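Local coordinates for protein type II restriction enzyme AgeI (Thalassobius gelatinovorus, PDB 5DWA) that recognises the double-stranded DNA sequence 5'-ACCGGT-3' and cleaves it after the first A, leaving fragments with terminal 5'-phosphates, at residues 13-21 / 58-69; 28-37 / 70-80. All coordinates share one frame; numbering follows the deposited sequence.

Interaction 1: 13-21 / 58-69; sequences AHVMLDNVS and CPDANPSDLWHH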
loop_
_atom_site.group_PDB
_atom_site.type_symbol
_atom_site.label_atom_id
_atom_site.label_comp_id
_atom_site.label_asym_id
_atom_site.label_seq_id
_atom_site.Cartn_x
_atom_site.Cartn_y
_atom_site.Cartn_z
ATOM N N ALA A 13 25.806 9.101 4.999
ATOM C CA ALA A 13 25.193 10.395 4.756
ATOM C C ALA A 13 24.949 11.100 6.076
ATOM O O ALA A 13 25.097 10.511 7.143
ATOM C CB ALA A 13 23.916 10.253 3.982
ATOM N N HIS A 14 24.585 12.373 5.993
ATOM C CA HIS A 14 24.428 13.198 7.172
ATOM C C HIS A 14 23.104 13.915 7.089
ATOM O O HIS A 14 22.616 14.217 6.000
ATOM C CB HIS A 14 25.578 14.197 7.294
ATOM C CG HIS A 14 26.928 13.561 7.202
ATOM N ND1 HIS A 14 27.564 13.008 8.293
ATOM C CD2 HIS A 14 27.750 13.364 6.145
ATOM C CE1 HIS A 14 28.727 12.508 7.913
ATOM N NE2 HIS A 14 28.862 12.710 6.615
ATOM N N VAL A 15 22.516 14.158 8.248
ATOM C CA VAL A 15 21.321 14.975 8.331
ATOM C C VAL A 15 21.344 15.627 9.707
ATOM O O VAL A 15 21.840 15.041 10.671
ATOM C CB VAL A 15 20.023 14.143 8.109
ATOM C CG1 VAL A 15 19.807 13.158 9.248
ATOM C CG2 VAL A 15 18.810 15.063 7.951
ATOM N N MET A 16 20.833 16.848 9.808
ATOM C CA MET A 16 20.809 17.525 11.099
ATOM C C MET A 16 19.574 17.136 11.903
ATOM O O MET A 16 18.454 17.161 11.394
ATOM C CB MET A 16 20.867 19.041 10.913
ATOM C CG MET A 16 22.150 19.524 10.253
ATOM S SD MET A 16 23.627 19.068 11.185
ATOM C CE MET A 16 23.311 19.912 12.731
ATOM N N LEU A 17 19.802 16.770 13.159
ATOM C CA LEU A 17 18.750 16.368 14.075
ATOM C C LEU A 17 18.659 17.413 15.181
ATOM O O LEU A 17 19.363 17.331 16.195
ATOM C CB LEU A 17 19.030 14.976 14.642
ATOM C CG LEU A 17 17.978 14.386 15.579
ATOM C CD1 LEU A 17 16.680 14.134 14.814
ATOM C CD2 LEU A 17 18.494 13.109 16.233
ATOM N N ASP A 18 17.799 18.404 14.957
ATOM C CA ASP A 18 17.663 19.556 15.844
ATOM C C ASP A 18 17.153 19.187 17.228
ATOM O O ASP A 18 16.293 18.319 17.372
ATOM C CB ASP A 18 16.720 20.586 15.219
ATOM C CG ASP A 18 17.152 21.004 13.832
ATOM O OD1 ASP A 18 18.352 21.293 13.647
ATOM O OD2 ASP A 18 16.293 21.039 12.926
ATOM N N ASN A 19 17.692 19.869 18.239
ATOM C CA ASN A 19 17.297 19.694 19.638
ATOM C C ASN A 19 17.445 18.265 20.148
ATOM O O ASN A 19 16.660 17.798 20.976
ATOM C CB ASN A 19 15.866 20.190 19.842
ATOM C CG ASN A 19 15.759 21.693 19.688
ATOM O OD1 ASN A 19 16.303 22.448 20.499
ATOM N ND2 ASN A 19 15.090 22.138 18.636
ATOM N N VAL A 20 18.463 17.582 19.640
ATOM C CA VAL A 20 18.900 16.307 20.186
ATOM C C VAL A 20 20.406 16.372 20.345
ATOM O O VAL A 20 21.120 16.617 19.378
ATOM C CB VAL A 20 18.534 15.116 19.278
ATOM C CG1 VAL A 20 19.035 13.809 19.885
ATOM C CG2 VAL A 20 17.032 15.063 19.048
ATOM N N SER A 21 20.886 16.174 21.564
ATOM C CA SER A 21 22.322 16.163 21.805
ATOM C C SER A 21 22.861 14.753 21.619
ATOM O O SER A 21 22.100 13.780 21.634
ATOM C CB SER A 21 22.640 16.673 23.210
ATOM O OG SER A 21 22.188 15.765 24.195
ATOM N N CYS A 58 13.630 14.190 24.574
ATOM C CA CYS A 58 13.859 15.295 23.653
ATOM C C CYS A 58 12.553 15.977 23.272
ATOM O O CYS A 58 12.079 15.847 22.139
ATOM C CB CYS A 58 14.577 14.800 22.398
ATOM S SG CYS A 58 16.191 14.057 22.751
ATOM N N PRO A 59 11.969 16.728 24.212
ATOM C CA PRO A 59 10.641 17.307 23.974
ATOM C C PRO A 59 10.612 18.418 22.926
ATOM O O PRO A 59 9.533 18.733 22.420
ATOM C CB PRO A 59 10.252 17.853 25.350
ATOM C CG PRO A 59 11.552 18.110 26.043
ATOM C CD PRO A 59 12.506 17.072 25.543
ATOM N N ASP A 60 11.762 19.002 22.602
ATOM C CA ASP A 60 11.797 20.076 21.617
ATOM C C ASP A 60 12.184 19.571 20.236
ATOM O O ASP A 60 12.168 20.324 19.260
ATOM C CB ASP A 60 12.762 21.174 22.062
ATOM C CG ASP A 60 12.291 21.881 23.313
ATOM O OD1 ASP A 60 11.061 21.964 23.520
ATOM O OD2 ASP A 60 13.147 22.350 24.091
ATOM N N ALA A 61 12.532 18.292 20.157
ATOM C CA ALA A 61 12.914 17.697 18.889
ATOM C C ALA A 61 11.667 17.443 18.059
ATOM O O ALA A 61 10.562 17.347 18.602
ATOM C CB ALA A 61 13.686 16.413 19.109
ATOM N N ASN A 62 11.848 17.346 16.751
ATOM C CA ASN A 62 10.764 16.988 15.855
ATOM C C ASN A 62 10.425 15.510 16.061
ATOM O O ASN A 62 11.243 14.633 15.785
ATOM C CB ASN A 62 11.163 17.285 14.402
ATOM C CG ASN A 62 10.032 17.060 13.418
ATOM O OD1 ASN A 62 9.074 16.336 13.704
ATOM N ND2 ASN A 62 10.134 17.685 12.247
ATOM N N PRO A 63 9.207 15.226 16.552
ATOM C CA PRO A 63 8.851 13.834 16.841
ATOM C C PRO A 63 8.993 12.949 15.608
ATOM O O PRO A 63 9.482 11.826 15.680
ATOM C CB PRO A 63 7.387 13.934 17.287
ATOM C CG PRO A 63 7.245 15.333 17.808
ATOM C CD PRO A 63 8.133 16.163 16.916
ATOM N N SER A 64 8.597 13.482 14.464
ATOM C CA SER A 64 8.698 12.729 13.219
ATOM C C SER A 64 10.156 12.386 12.900
ATOM O O SER A 64 10.440 11.301 12.390
ATOM C CB SER A 64 8.064 13.513 12.074
ATOM O OG SER A 64 7.965 12.729 10.902
ATOM N N ASP A 65 11.071 13.301 13.218
ATOM C CA ASP A 65 12.500 13.049 13.026
ATOM C C ASP A 65 13.025 12.009 14.014
ATOM O O ASP A 65 13.887 11.208 13.666
ATOM C CB ASP A 65 13.312 14.346 13.161
ATOM C CG ASP A 65 13.239 15.218 11.921
ATOM O OD1 ASP A 65 12.370 14.982 11.060
ATOM O OD2 ASP A 65 14.058 16.152 11.812
ATOM N N LEU A 66 12.499 12.001 15.238
ATOM C CA LEU A 66 12.916 10.983 16.192
ATOM C C LEU A 66 12.490 9.609 15.701
ATOM O O LEU A 66 13.212 8.630 15.848
ATOM C CB LEU A 66 12.337 11.243 17.580
ATOM C CG LEU A 66 12.871 12.469 18.318
ATOM C CD1 LEU A 66 12.110 12.668 19.613
ATOM C CD2 LEU A 66 14.362 12.296 18.595
ATOM N N TRP A 67 11.301 9.535 15.118
ATOM C CA TRP A 67 10.824 8.265 14.591
ATOM C C TRP A 67 11.653 7.824 13.391
ATOM O O TRP A 67 12.100 6.680 13.315
ATOM C CB TRP A 67 9.356 8.388 14.195
ATOM C CG TRP A 67 8.678 7.121 13.815
ATOM C CD1 TRP A 67 8.681 6.508 12.596
ATOM C CD2 TRP A 67 7.854 6.325 14.667
ATOM N NE1 TRP A 67 7.905 5.365 12.639
ATOM C CE2 TRP A 67 7.389 5.236 13.901
ATOM C CE3 TRP A 67 7.455 6.438 16.006
ATOM C CZ2 TRP A 67 6.544 4.252 14.445
ATOM C CZ3 TRP A 67 6.609 5.473 16.535
ATOM C CH2 TRP A 67 6.160 4.392 15.751
ATOM N N HIS A 68 11.841 8.746 12.449
ATOM C CA HIS A 68 12.407 8.412 11.152
ATOM C C HIS A 68 13.926 8.366 11.135
ATOM O O HIS A 68 14.499 7.487 10.496
ATOM C CB HIS A 68 11.914 9.413 10.099
ATOM C CG HIS A 68 12.427 9.145 8.720
ATOM N ND1 HIS A 68 12.241 7.941 8.077
ATOM C CD2 HIS A 68 13.122 9.929 7.862
ATOM C CE1 HIS A 68 12.803 7.994 6.882
ATOM N NE2 HIS A 68 13.343 9.189 6.728
ATOM N N HIS A 69 14.576 9.315 11.808
ATOM C CA HIS A 69 16.037 9.397 11.756
ATOM C C HIS A 69 16.708 8.659 12.908
ATOM O O HIS A 69 17.899 8.364 12.829
ATOM C CB HIS A 69 16.524 10.859 11.753
ATOM C CG HIS A 69 16.226 11.601 10.487
ATOM N ND1 HIS A 69 16.393 11.046 9.239
ATOM C CD2 HIS A 69 15.789 12.866 10.281
ATOM C CE1 HIS A 69 16.062 11.929 8.316
ATOM N NE2 HIS A 69 15.693 13.045 8.922
HETATM O O HOH W 1 15.502 17.637 13.175
HETATM O O HOH W 2 14.383 17.158 15.685
HETATM O O HOH W 3 14.566 18.327 22.873
HETATM O O HOH W 4 13.401 20.684 16.747
#
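V15 lays a methyl flat on the imidazole of H69: CG1 stands 3.9 Å from the ring centroid and only 4° off the ring normal, a CH-pi contact over the face. With CG1 set between the backbone N and the carbonyl carbon (chi1 67°), CG2 also reaches the ring, lying 3.8 Å from H69 NE2. A flat ring suits a beta-branched partner that offers two methyls; an alanine in place of H69 would probably leave V15 facing a gap and without its CH-pi partner. Next along the chain, L17 runs past D65, with L17 CD1 3.8 Å from the methylene D65 CB. V20 fills the far end: its CG2 lies 3.6 Å from A61 CB and also touches C58 SG and L66 CD2, the small alanine letting the loop come close.

Waters fill the polar part of the contact. One accepts from D18 N and lies unusually close to D65 OD2, which forms a salt bridge with R243. A second accepts a hydrogen bond from N62 N (2.8 Å) and donates one to D18 O (2.8 Å), while a third links N19 O to D60 N. The 58-61 type I turn leads into helix 63-78, whose N-cap is N62: its OD1 accepts from S64 N at 3.0 Å, serving a first-turn N-H with no carbonyl of a preceding turn. Further out, H69 and L17 pack on L3 of strand 2-8, C58 and V20 on helix 22-36, and L66 on helix 43-57, so the contact joins the N-terminal hairpin to the helices that follow it.

Interaction 2: 28-37 / 70-80; sequences ISDYFVPLVN and VLYRIYIREKI. With nucleotides of chain C.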
loop_
_atom_site.group_PDB
_atom_site.type_symbol
_atom_site.label_atom_id
_atom_site.label_comp_id
_atom_site.label_asym_id
_atom_site.label_seq_id
_atom_site.Cartn_x
_atom_site.Cartn_y
_atom_site.Cartn_z
ATOM N N ILE A 28 18.561 7.523 24.388
ATOM C CA ILE A 28 17.492 6.897 23.626
ATOM C C ILE A 28 17.967 5.549 23.091
ATOM O O ILE A 28 17.259 4.549 23.180
ATOM C CB ILE A 28 17.038 7.798 22.466
ATOM C CG1 ILE A 28 16.403 9.082 23.010
ATOM C CG2 ILE A 28 16.050 7.058 21.559
ATOM C CD1 ILE A 28 16.241 10.192 21.978
ATOM N N SER A 29 19.181 5.530 22.550
ATOM C CA SER A 29 19.750 4.302 22.015
ATOM C C SER A 29 19.884 3.233 23.099
ATOM O O SER A 29 19.550 2.071 22.876
ATOM C CB SER A 29 21.111 4.582 21.374
ATOM O OG SER A 29 21.610 3.422 20.734
ATOM N N ASP A 30 20.358 3.633 24.276
ATOM C CA ASP A 30 20.551 2.703 25.387
ATOM C C ASP A 30 19.250 2.059 25.862
ATOM O O ASP A 30 19.252 0.923 26.340
ATOM C CB ASP A 30 21.224 3.405 26.573
ATOM C CG ASP A 30 22.690 3.724 26.314
ATOM O OD1 ASP A 30 23.253 3.201 25.329
ATOM O OD2 ASP A 30 23.276 4.493 27.106
ATOM N N TYR A 31 18.147 2.789 25.745
ATOM C CA TYR A 31 16.841 2.247 26.111
ATOM C C TYR A 31 16.306 1.321 25.020
ATOM O O TYR A 31 15.802 0.237 25.295
ATOM C CB TYR A 31 15.845 3.377 26.375
ATOM C CG TYR A 31 14.444 2.899 26.675
ATOM C CD1 TYR A 31 14.170 2.189 27.834
ATOM C CD2 TYR A 31 13.396 3.161 25.804
ATOM C CE1 TYR A 31 12.884 1.749 28.122
ATOM C CE2 TYR A 31 12.109 2.725 26.082
ATOM C CZ TYR A 31 11.863 2.019 27.241
ATOM O OH TYR A 31 10.587 1.589 27.519
ATOM N N PHE A 32 16.458 1.753 23.775
ATOM C CA PHE A 32 15.797 1.100 22.646
ATOM C C PHE A 32 16.544 -0.122 22.103
ATOM O O PHE A 32 15.929 -1.150 21.840
ATOM C CB PHE A 32 15.588 2.135 21.537
ATOM C CG PHE A 32 14.898 1.610 20.303
ATOM C CD1 PHE A 32 13.735 0.859 20.389
ATOM C CD2 PHE A 32 15.400 1.923 19.045
ATOM C CE1 PHE A 32 13.096 0.408 19.241
ATOM C CE2 PHE A 32 14.769 1.479 17.895
ATOM C CZ PHE A 32 13.624 0.720 17.987
ATOM N N VAL A 33 17.861 -0.017 21.939
ATOM C CA VAL A 33 18.630 -1.115 21.357
ATOM C C VAL A 33 18.364 -2.465 22.039
ATOM O O VAL A 33 18.095 -3.448 21.347
ATOM C CB VAL A 33 20.149 -0.821 21.374
ATOM C CG1 VAL A 33 20.941 -2.082 21.052
ATOM C CG2 VAL A 33 20.484 0.287 20.381
ATOM N N PRO A 34 18.402 -2.522 23.387
ATOM C CA PRO A 34 18.178 -3.840 23.993
ATOM C C PRO A 34 16.761 -4.378 23.811
ATOM O O PRO A 34 16.517 -5.547 24.102
ATOM C CB PRO A 34 18.462 -3.599 25.485
ATOM C CG PRO A 34 19.231 -2.340 25.549
ATOM C CD PRO A 34 18.721 -1.509 24.408
ATOM N N LEU A 35 15.842 -3.541 23.332
ATOM C CA LEU A 35 14.457 -3.958 23.154
ATOM C C LEU A 35 14.209 -4.552 21.772
ATOM O O LEU A 35 13.231 -5.277 21.574
ATOM C CB LEU A 35 13.508 -2.775 23.370
ATOM C CG LEU A 35 13.587 -2.046 24.710
ATOM C CD1 LEU A 35 12.536 -0.936 24.763
ATOM C CD2 LEU A 35 13.402 -3.021 25.866
ATOM N N VAL A 36 15.080 -4.220 20.820
ATOM C CA VAL A 36 14.849 -4.549 19.411
ATOM C C VAL A 36 14.759 -6.058 19.194
ATOM O O VAL A 36 13.926 -6.540 18.425
ATOM C CB VAL A 36 15.959 -3.953 18.516
ATOM C CG1 VAL A 36 15.828 -4.433 17.072
ATOM C CG2 VAL A 36 15.920 -2.434 18.571
ATOM N N ASN A 37 15.604 -6.802 19.901
ATOM C CA ASN A 37 15.635 -8.253 19.775
ATOM C C ASN A 37 15.320 -8.954 21.088
ATOM O O ASN A 37 15.646 -10.128 21.255
ATOM C CB ASN A 37 17.004 -8.714 19.266
ATOM C CG ASN A 37 17.381 -8.076 17.939
ATOM O OD1 ASN A 37 16.801 -8.392 16.902
ATOM N ND2 ASN A 37 18.362 -7.184 17.968
ATOM N N VAL A 70 15.962 8.362 13.976
ATOM C CA VAL A 70 16.561 7.677 15.126
ATOM C C VAL A 70 16.042 6.250 15.269
ATOM O O VAL A 70 16.784 5.300 15.046
ATOM C CB VAL A 70 16.317 8.445 16.446
ATOM C CG1 VAL A 70 16.956 7.705 17.633
ATOM C CG2 VAL A 70 16.856 9.857 16.332
ATOM N N LEU A 71 14.764 6.090 15.609
ATOM C CA LEU A 71 14.212 4.757 15.863
ATOM C C LEU A 71 14.277 3.843 14.636
ATOM O O LEU A 71 14.738 2.713 14.727
ATOM C CB LEU A 71 12.761 4.858 16.369
ATOM C CG LEU A 71 12.539 5.604 17.693
ATOM C CD1 LEU A 71 11.079 5.510 18.151
ATOM C CD2 LEU A 71 13.483 5.089 18.787
ATOM N N TYR A 72 13.832 4.348 13.486
ATOM C CA TYR A 72 13.930 3.604 12.230
ATOM C C TYR A 72 15.337 3.121 11.942
ATOM O O TYR A 72 15.563 1.955 11.631
ATOM C CB TYR A 72 13.457 4.503 11.097
ATOM C CG TYR A 72 13.598 3.999 9.679
ATOM C CD1 TYR A 72 13.103 2.757 9.289
ATOM C CD2 TYR A 72 14.131 4.826 8.700
ATOM C CE1 TYR A 72 13.191 2.335 7.968
ATOM C CE2 TYR A 72 14.223 4.414 7.396
ATOM C CZ TYR A 72 13.744 3.187 7.027
ATOM O OH TYR A 72 13.831 2.819 5.704
ATOM N N ARG A 73 16.283 4.047 12.043
ATOM C CA ARG A 73 17.666 3.756 11.695
ATOM C C ARG A 73 18.291 2.748 12.640
ATOM O O ARG A 73 18.978 1.819 12.210
ATOM C CB ARG A 73 18.491 5.040 11.692
ATOM C CG ARG A 73 18.121 5.985 10.579
ATOM C CD ARG A 73 18.334 5.360 9.213
ATOM N NE ARG A 73 17.829 6.242 8.169
ATOM C CZ ARG A 73 17.856 5.970 6.869
ATOM N NH1 ARG A 73 18.364 4.827 6.431
ATOM N NH2 ARG A 73 17.362 6.842 6.009
ATOM N N ILE A 74 18.061 2.941 13.930
ATOM C CA ILE A 74 18.585 2.026 14.927
ATOM C C ILE A 74 17.968 0.638 14.746
ATOM O O ILE A 74 18.663 -0.372 14.807
ATOM C CB ILE A 74 18.332 2.547 16.358
ATOM C CG1 ILE A 74 19.173 3.804 16.608
ATOM C CG2 ILE A 74 18.670 1.485 17.378
ATOM C CD1 ILE A 74 18.956 4.446 17.963
ATOM N N TYR A 75 16.656 0.592 14.518
ATOM C CA TYR A 75 15.972 -0.676 14.310
ATOM C C TYR A 75 16.558 -1.423 13.109
ATOM O O TYR A 75 16.885 -2.608 13.200
ATOM C CB TYR A 75 14.469 -0.437 14.127
ATOM C CG TYR A 75 13.647 -1.700 14.119
ATOM C CD1 TYR A 75 13.076 -2.175 15.294
ATOM C CD2 TYR A 75 13.429 -2.416 12.945
ATOM C CE1 TYR A 75 12.325 -3.329 15.311
ATOM C CE2 TYR A 75 12.663 -3.577 12.945
ATOM C CZ TYR A 75 12.113 -4.026 14.137
ATOM O OH TYR A 75 11.354 -5.172 14.186
ATOM N N ILE A 76 16.698 -0.724 11.988
ATOM C CA ILE A 76 17.275 -1.316 10.785
ATOM C C ILE A 76 18.698 -1.850 11.015
ATOM O O ILE A 76 19.058 -2.906 10.486
ATOM C CB ILE A 76 17.277 -0.287 9.622
ATOM C CG1 ILE A 76 15.842 0.042 9.204
ATOM C CG2 ILE A 76 18.087 -0.799 8.432
ATOM C CD1 ILE A 76 15.040 -1.159 8.777
ATOM N N ARG A 77 19.494 -1.142 11.814
ATOM C CA ARG A 77 20.865 -1.566 12.102
ATOM C C ARG A 77 20.910 -2.774 13.022
ATOM O O ARG A 77 21.722 -3.686 12.839
ATOM C CB ARG A 77 21.653 -0.425 12.743
ATOM C CG ARG A 77 23.104 -0.807 13.079
ATOM C CD ARG A 77 23.844 0.291 13.825
ATOM N NE ARG A 77 23.447 0.386 15.228
ATOM C CZ ARG A 77 23.054 1.514 15.810
ATOM N NH1 ARG A 77 23.003 2.636 15.109
ATOM N NH2 ARG A 77 22.714 1.522 17.092
ATOM N N GLU A 78 20.026 -2.780 14.010
ATOM C CA GLU A 78 20.133 -3.730 15.108
ATOM C C GLU A 78 19.315 -5.009 14.980
ATOM O O GLU A 78 19.626 -6.008 15.623
ATOM C CB GLU A 78 19.761 -3.032 16.414
ATOM C CG GLU A 78 20.686 -1.887 16.770
ATOM C CD GLU A 78 22.043 -2.379 17.247
ATOM O OE1 GLU A 78 22.122 -3.539 17.701
ATOM O OE2 GLU A 78 23.015 -1.607 17.168
ATOM N N LYS A 79 18.262 -5.000 14.165
ATOM C CA LYS A 79 17.377 -6.159 14.099
ATOM C C LYS A 79 18.098 -7.415 13.590
ATOM O O LYS A 79 18.719 -7.401 12.532
ATOM C CB LYS A 79 16.163 -5.847 13.210
ATOM C CG LYS A 79 15.056 -6.876 13.310
ATOM C CD LYS A 79 14.373 -6.811 14.671
ATOM C CE LYS A 79 13.204 -7.775 14.797
ATOM N NZ LYS A 79 12.392 -7.469 16.015
ATOM N N ILE A 80 18.001 -8.499 14.352
ATOM C CA ILE A 80 18.682 -9.746 14.008
ATOM C C ILE A 80 17.702 -10.847 13.600
ATOM O O ILE A 80 16.614 -10.962 14.157
ATOM C CB ILE A 80 19.543 -10.250 15.199
ATOM C CG1 ILE A 80 20.557 -9.181 15.607
ATOM C CG2 ILE A 80 20.264 -11.543 14.851
ATOM C CD1 ILE A 80 21.475 -8.759 14.489
ATOM P P DG C 8 13.313 5.335 2.935
ATOM O OP1 DG C 8 14.037 4.920 4.163
ATOM O OP2 DG C 8 12.871 6.743 2.802
ATOM O "O5'" DG C 8 14.227 4.935 1.706
ATOM C "C5'" DG C 8 14.691 3.590 1.622
ATOM C "C4'" DG C 8 14.711 3.109 0.185
ATOM O "O4'" DG C 8 13.356 2.986 -0.323
ATOM C "C3'" DG C 8 15.447 4.012 -0.776
ATOM O "O3'" DG C 8 16.164 3.181 -1.667
ATOM C "C2'" DG C 8 14.312 4.809 -1.461
ATOM C "C1'" DG C 8 13.180 3.804 -1.484
ATOM N N9 DG C 8 11.842 4.374 -1.371
ATOM C C8 DG C 8 11.424 5.357 -0.506
ATOM N N7 DG C 8 10.134 5.606 -0.587
ATOM C C5 DG C 8 9.678 4.692 -1.526
ATOM C C6 DG C 8 8.379 4.481 -2.029
ATOM O O6 DG C 8 7.340 5.053 -1.699
ATOM N N1 DG C 8 8.346 3.469 -2.986
ATOM C C2 DG C 8 9.438 2.746 -3.409
ATOM N N2 DG C 8 9.218 1.793 -4.345
ATOM N N3 DG C 8 10.661 2.942 -2.944
ATOM C C4 DG C 8 10.707 3.928 -2.017
ATOM P P DG C 7 7.983 4.264 6.757
ATOM O OP1 DG C 7 8.817 4.316 7.977
ATOM O OP2 DG C 7 7.053 5.359 6.448
ATOM O "O5'" DG C 7 8.965 4.145 5.504
ATOM C "C5'" DG C 7 9.903 3.100 5.415
ATOM C "C4'" DG C 7 10.542 3.116 4.035
ATOM O "O4'" DG C 7 9.607 2.589 3.060
ATOM C "C3'" DG C 7 10.913 4.500 3.527
ATOM O "O3'" DG C 7 12.047 4.382 2.717
ATOM C "C2'" DG C 7 9.683 4.901 2.703
ATOM C "C1'" DG C 7 9.311 3.575 2.070
ATOM N N9 DG C 7 7.899 3.430 1.780
ATOM C C8 DG C 7 6.871 4.264 2.159
ATOM N N7 DG C 7 5.697 3.817 1.808
ATOM C C5 DG C 7 5.963 2.602 1.195
ATOM C C6 DG C 7 5.085 1.657 0.618
ATOM O O6 DG C 7 3.849 1.700 0.549
ATOM N N1 DG C 7 5.766 0.564 0.108
ATOM C C2 DG C 7 7.128 0.398 0.144
ATOM N N2 DG C 7 7.603 -0.728 -0.395
ATOM N N3 DG C 7 7.961 1.276 0.675
ATOM C C4 DG C 7 7.312 2.348 1.181
HETATM O O HOH W 5 23.284 3.528 18.771
#
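F32 and L71 form the centre of the apolar contact, with L71 CD2 over one face of the phenyl ring, 4.0 Å from its centroid, while V36 CG2 of F32's own helix covers the opposite face. The phenyl is delivered by CG lying anti to the backbone N (chi1 -179°), which carries F32 CZ in plane to the edge of the Y75 ring, 4.0 Å from Y75 CD1. A flat phenyl suits this slot between two aliphatic branches. I74 CG2 touches both F32 CD2 and V33 CG2, 3.7 Å from the latter, and I28 CG2 meets V70 CG1 at the upstream end.

These residues pack two helices running in the same general direction, crossing at -41° with 9.8 Å between segment axes. They belong to the helical N-terminal part of this PD-(D/E)XK nuclease, ahead in sequence of the mixed sheet of its core.

Hydrogen bonds gather at V36 and N37 and where helix 63-78 runs out. The amide of N37 works with both ends: N37 ND2 donates to E78 O at 2.9 Å, and N37 OD1 accepts from I80 N at 2.8 Å. Both bonds are nearly straight (167°); E78 O lies in the amide plane, I80 N tilted from it. Asparagine, donor and acceptor at once, can thus serve the chain leaving helix 63-78. K79 NZ donates to V36 O, near the carbonyl-rich end of 28-36, where a positive charge is likely to suit.

Among the charged groups, R77 grips E78 side-on, NE and NH2 both meeting OE2 in the guanidinium plane.

On the DNA side, Y72 OH gives a hydrogen bond of 2.6 Å to OP1 of DG8 of chain C, while Y75 OH bonds to S87; Y75 and K79 also pack on DNA phosphate.

From the N terminus, strand 11-16 and the turn after it supply 13-21, then helix 22-36 supplies 28-37. The chain goes on through helix 43-57 before 58-69 returns to 13-21, closing interaction 1, and 70-80 immediately after returns to 28-37, closing interaction 2. The segments alternate, so the two loops cross. Helix 63-78 is common to both: its first half faces the hairpin side and its second half helix 22-36, and probable i to i+5 backbone hydrogen bonds run from L66 and W67 to L71 and Y72. L17 and V70 pack directly where the two contacts meet. Together they tie the N-terminal hairpin and helix 22-36 to helix 63-78, which meets the DNA through Y72.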